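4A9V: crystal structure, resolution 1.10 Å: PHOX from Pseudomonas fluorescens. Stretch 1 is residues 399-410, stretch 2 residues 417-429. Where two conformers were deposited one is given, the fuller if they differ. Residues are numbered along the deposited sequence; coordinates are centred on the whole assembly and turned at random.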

# COMPACT_ATOMS: atom_id res chain seq x y z
N TYR A 399 12.19 7.21 2.42
CA TYR A 399 11.51 7.92 1.33
C TYR A 399 10.02 7.64 1.43
O TYR A 399 9.62 6.50 1.69
CB TYR A 399 12.02 7.43 -0.03
CG TYR A 399 13.49 7.69 -0.27
CD1 TYR A 399 14.46 6.97 0.41
CD2 TYR A 399 13.90 8.64 -1.19
CE1 TYR A 399 15.81 7.25 0.24
CE2 TYR A 399 15.24 8.90 -1.39
CZ TYR A 399 16.19 8.21 -0.67
OH TYR A 399 17.52 8.53 -0.84
N CYS A 400 9.20 8.67 1.22
CA CYS A 400 7.75 8.56 1.35
C CYS A 400 7.11 9.36 0.23
O CYS A 400 7.40 10.54 0.05
CB CYS A 400 7.32 9.17 2.70
SG CYS A 400 5.55 9.09 3.04
N THR A 401 6.21 8.73 -0.52
CA THR A 401 5.44 9.49 -1.49
C THR A 401 4.34 10.28 -0.80
O THR A 401 3.73 9.83 0.17
CB THR A 401 4.85 8.57 -2.57
OG1 THR A 401 4.10 7.53 -1.95
CG2 THR A 401 5.94 7.98 -3.45
N LEU A 402 4.14 11.50 -1.29
CA LEU A 402 3.03 12.35 -0.90
C LEU A 402 2.28 12.62 -2.20
O LEU A 402 2.74 13.38 -3.05
CB LEU A 402 3.57 13.64 -0.29
CG LEU A 402 4.44 13.49 0.97
CD1 LEU A 402 5.02 14.84 1.39
CD2 LEU A 402 3.60 12.90 2.10
N THR A 403 1.26 11.81 -2.45
CA THR A 403 0.88 11.54 -3.82
C THR A 403 0.25 12.76 -4.51
O THR A 403 0.48 13.00 -5.69
CB THR A 403 0.01 10.27 -3.93
OG1 THR A 403 -0.01 9.85 -5.30
CG2 THR A 403 -1.42 10.48 -3.46
N ASN A 404 -0.53 13.52 -3.75
CA ASN A 404 -1.13 14.79 -4.18
C ASN A 404 -2.01 15.30 -3.03
O ASN A 404 -2.16 14.62 -2.01
CB ASN A 404 -1.94 14.63 -5.48
CG ASN A 404 -2.93 13.49 -5.43
OD1 ASN A 404 -3.83 13.46 -4.58
ND2 ASN A 404 -2.81 12.56 -6.37
N ASN A 405 -2.52 16.52 -3.16
CA ASN A 405 -3.49 17.04 -2.20
C ASN A 405 -4.14 18.29 -2.75
O ASN A 405 -3.65 19.41 -2.57
CB ASN A 405 -2.84 17.34 -0.86
CG ASN A 405 -3.83 17.81 0.18
OD1 ASN A 405 -5.03 17.88 -0.08
ND2 ASN A 405 -3.35 18.05 1.39
N ALA A 406 -5.27 18.10 -3.40
CA ALA A 406 -6.01 19.19 -4.01
C ALA A 406 -6.47 20.22 -2.97
O ALA A 406 -6.81 21.35 -3.33
CB ALA A 406 -7.19 18.64 -4.78
N LYS A 407 -6.51 19.82 -1.70
CA LYS A 407 -7.00 20.73 -0.67
C LYS A 407 -5.89 21.47 0.08
O LYS A 407 -6.17 22.30 0.94
CB LYS A 407 -7.88 19.98 0.34
CG LYS A 407 -9.16 19.38 -0.23
CD LYS A 407 -9.84 18.51 0.81
CE LYS A 407 -11.30 18.27 0.48
NZ LYS A 407 -12.06 17.80 1.68
N ARG A 408 -4.64 21.23 -0.28
CA ARG A 408 -3.55 21.99 0.34
C ARG A 408 -3.77 23.48 0.10
O ARG A 408 -4.10 23.91 -1.00
CB ARG A 408 -2.20 21.54 -0.21
CG ARG A 408 -0.99 22.28 0.36
CD ARG A 408 -0.84 22.16 1.87
NE ARG A 408 -0.76 20.77 2.31
CZ ARG A 408 -0.58 20.39 3.57
NH1 ARG A 408 -0.55 21.28 4.55
NH2 ARG A 408 -0.48 19.10 3.86
N GLY A 409 -3.63 24.27 1.17
CA GLY A 409 -3.91 25.69 1.11
C GLY A 409 -5.23 26.09 1.74
O GLY A 409 -5.44 27.25 2.08
N GLU A 410 -6.17 25.15 1.82
CA GLU A 410 -7.43 25.43 2.50
C GLU A 410 -7.16 25.62 3.99
O GLU A 410 -6.13 25.20 4.51
CB GLU A 410 -8.44 24.30 2.24
CG GLU A 410 -8.85 24.22 0.78
CD GLU A 410 -9.83 23.10 0.49
OE1 GLU A 410 -10.50 22.62 1.43
OE2 GLU A 410 -10.07 22.85 -0.71
N GLY A 417 6.88 23.86 4.16
CA GLY A 417 7.70 22.70 4.48
C GLY A 417 7.62 21.65 3.39
O GLY A 417 7.79 21.96 2.21
N PRO A 418 7.31 20.40 3.76
CA PRO A 418 7.29 19.32 2.78
C PRO A 418 6.01 19.27 1.94
O PRO A 418 5.86 18.35 1.13
CB PRO A 418 7.45 18.08 3.64
CG PRO A 418 6.80 18.45 4.94
CD PRO A 418 7.17 19.89 5.14
N ASN A 419 5.12 20.24 2.15
CA ASN A 419 3.88 20.38 1.37
C ASN A 419 3.82 21.79 0.75
O ASN A 419 3.08 22.66 1.22
CB ASN A 419 2.66 20.11 2.26
CG ASN A 419 2.75 18.77 3.00
OD1 ASN A 419 2.57 17.71 2.41
ND2 ASN A 419 3.00 18.83 4.30
N PRO A 420 4.65 22.04 -0.28
CA PRO A 420 4.99 23.41 -0.66
C PRO A 420 4.05 24.10 -1.65
O PRO A 420 4.31 25.24 -2.04
CB PRO A 420 6.37 23.24 -1.30
CG PRO A 420 6.32 21.88 -1.90
CD PRO A 420 5.59 21.06 -0.86
N ARG A 421 2.99 23.41 -2.10
CA ARG A 421 2.10 23.96 -3.13
C ARG A 421 0.64 23.82 -2.74
O ARG A 421 0.17 22.71 -2.47
CB ARG A 421 2.33 23.26 -4.48
CG ARG A 421 3.70 23.49 -5.07
CD ARG A 421 3.91 22.75 -6.39
NE ARG A 421 3.80 21.31 -6.21
CZ ARG A 421 4.04 20.42 -7.16
NH1 ARG A 421 4.45 20.81 -8.36
NH2 ARG A 421 3.90 19.13 -6.91
N GLU A 422 -0.12 24.90 -2.89
CA GLU A 422 -1.57 24.81 -2.81
C GLU A 422 -2.10 23.95 -3.94
O GLU A 422 -1.49 23.86 -5.01
CB GLU A 422 -2.19 26.21 -2.90
CG GLU A 422 -2.07 26.81 -4.29
CD GLU A 422 -2.86 28.09 -4.49
OE1 GLU A 422 -3.51 28.56 -3.53
OE2 GLU A 422 -2.73 28.67 -5.58
N LYS A 423 -3.27 23.35 -3.74
CA LYS A 423 -4.01 22.73 -4.83
C LYS A 423 -3.08 21.79 -5.61
O LYS A 423 -2.92 21.88 -6.83
CB LYS A 423 -4.63 23.79 -5.74
CG LYS A 423 -5.62 24.69 -5.01
CD LYS A 423 -6.15 25.81 -5.89
CE LYS A 423 -7.03 26.76 -5.09
NZ LYS A 423 -7.47 27.94 -5.89
N ASN A 424 -2.45 20.88 -4.87
CA ASN A 424 -1.36 20.07 -5.37
C ASN A 424 -1.90 18.86 -6.14
O ASN A 424 -2.49 17.95 -5.56
CB ASN A 424 -0.55 19.61 -4.16
CG ASN A 424 0.55 18.63 -4.52
OD1 ASN A 424 1.00 18.55 -5.66
ND2 ASN A 424 1.04 17.92 -3.50
N VAL A 425 -1.77 18.90 -7.47
CA VAL A 425 -2.27 17.83 -8.31
C VAL A 425 -1.20 16.82 -8.73
O VAL A 425 -1.52 15.81 -9.34
CB VAL A 425 -3.00 18.37 -9.56
CG1 VAL A 425 -4.13 19.31 -9.15
CG2 VAL A 425 -2.04 19.06 -10.51
N TYR A 426 0.06 17.11 -8.41
CA TYR A 426 1.17 16.29 -8.92
C TYR A 426 1.87 15.42 -7.88
O TYR A 426 2.38 14.36 -8.23
CB TYR A 426 2.22 17.16 -9.61
CG TYR A 426 1.70 17.91 -10.82
CD1 TYR A 426 1.36 17.24 -11.98
CD2 TYR A 426 1.62 19.30 -10.82
CE1 TYR A 426 0.93 17.93 -13.10
CE2 TYR A 426 1.21 20.00 -11.94
CZ TYR A 426 0.89 19.31 -13.09
OH TYR A 426 0.47 20.03 -14.18
N GLY A 427 2.01 15.92 -6.66
CA GLY A 427 2.71 15.18 -5.61
C GLY A 427 4.21 15.43 -5.54
O GLY A 427 4.78 16.23 -6.29
N GLN A 428 4.84 14.73 -4.61
CA GLN A 428 6.24 14.92 -4.31
C GLN A 428 6.73 13.71 -3.51
O GLN A 428 5.92 12.91 -3.03
CB GLN A 428 6.48 16.24 -3.54
CG GLN A 428 5.81 16.33 -2.17
CD GLN A 428 4.46 17.03 -2.20
OE1 GLN A 428 3.86 17.22 -3.25
NE2 GLN A 428 3.93 17.36 -1.02
N ILE A 429 8.05 13.52 -3.48
CA ILE A 429 8.65 12.46 -2.68
C ILE A 429 9.51 13.08 -1.59
O ILE A 429 10.44 13.86 -1.87
CB ILE A 429 9.48 11.47 -3.52
CG1 ILE A 429 8.61 10.87 -4.63
CG2 ILE A 429 10.05 10.39 -2.61
CD1 ILE A 429 9.34 9.90 -5.54

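The two stretches run antiparallel, joined by two short ladders whose register shifts by one residue between them. In the first, Leu 402 and Gln 428 form a hydrogen-bonded pair: Leu 402 N donates to Gln 428 O at 2.9 Å, and Gln 428 N to Leu 402 O, also at 2.9 Å. Thr 401 and Ile 429 make the adjacent non-hydrogen-bonded pair. Beyond the shift, a single bridge links Asn 405 N to Asn 424 O (2.8 Å) and Asn 424 N to Asn 405 O (3.0 Å). A type I turn then carries the chain to Arg 408, whose O accepts from Lys 423 N at 2.9 Å.

Gly 427 suits the shift because a CB there would clash with the carbonyl oxygens of Thr 403 and Leu 402; its bare CA instead lies 3.1 Å from Thr 403 O.

Leu 402 and Gln 428 share one face of the sheet, where Leu 402 CD1 packs 3.7 Å from Gln 428 NE2. That amide also donates to Pro 418 O (3.1 Å from NE2). Asn 424 braces its own loop, its OD1 accepting from Gly 427 N at 3.0 Å. The long side chain of Arg 408 reaches Asn 419, whose CG lies over one guanidinium face, 3.4 Å from Arg 408 NH2, a planar amide against a planar cation.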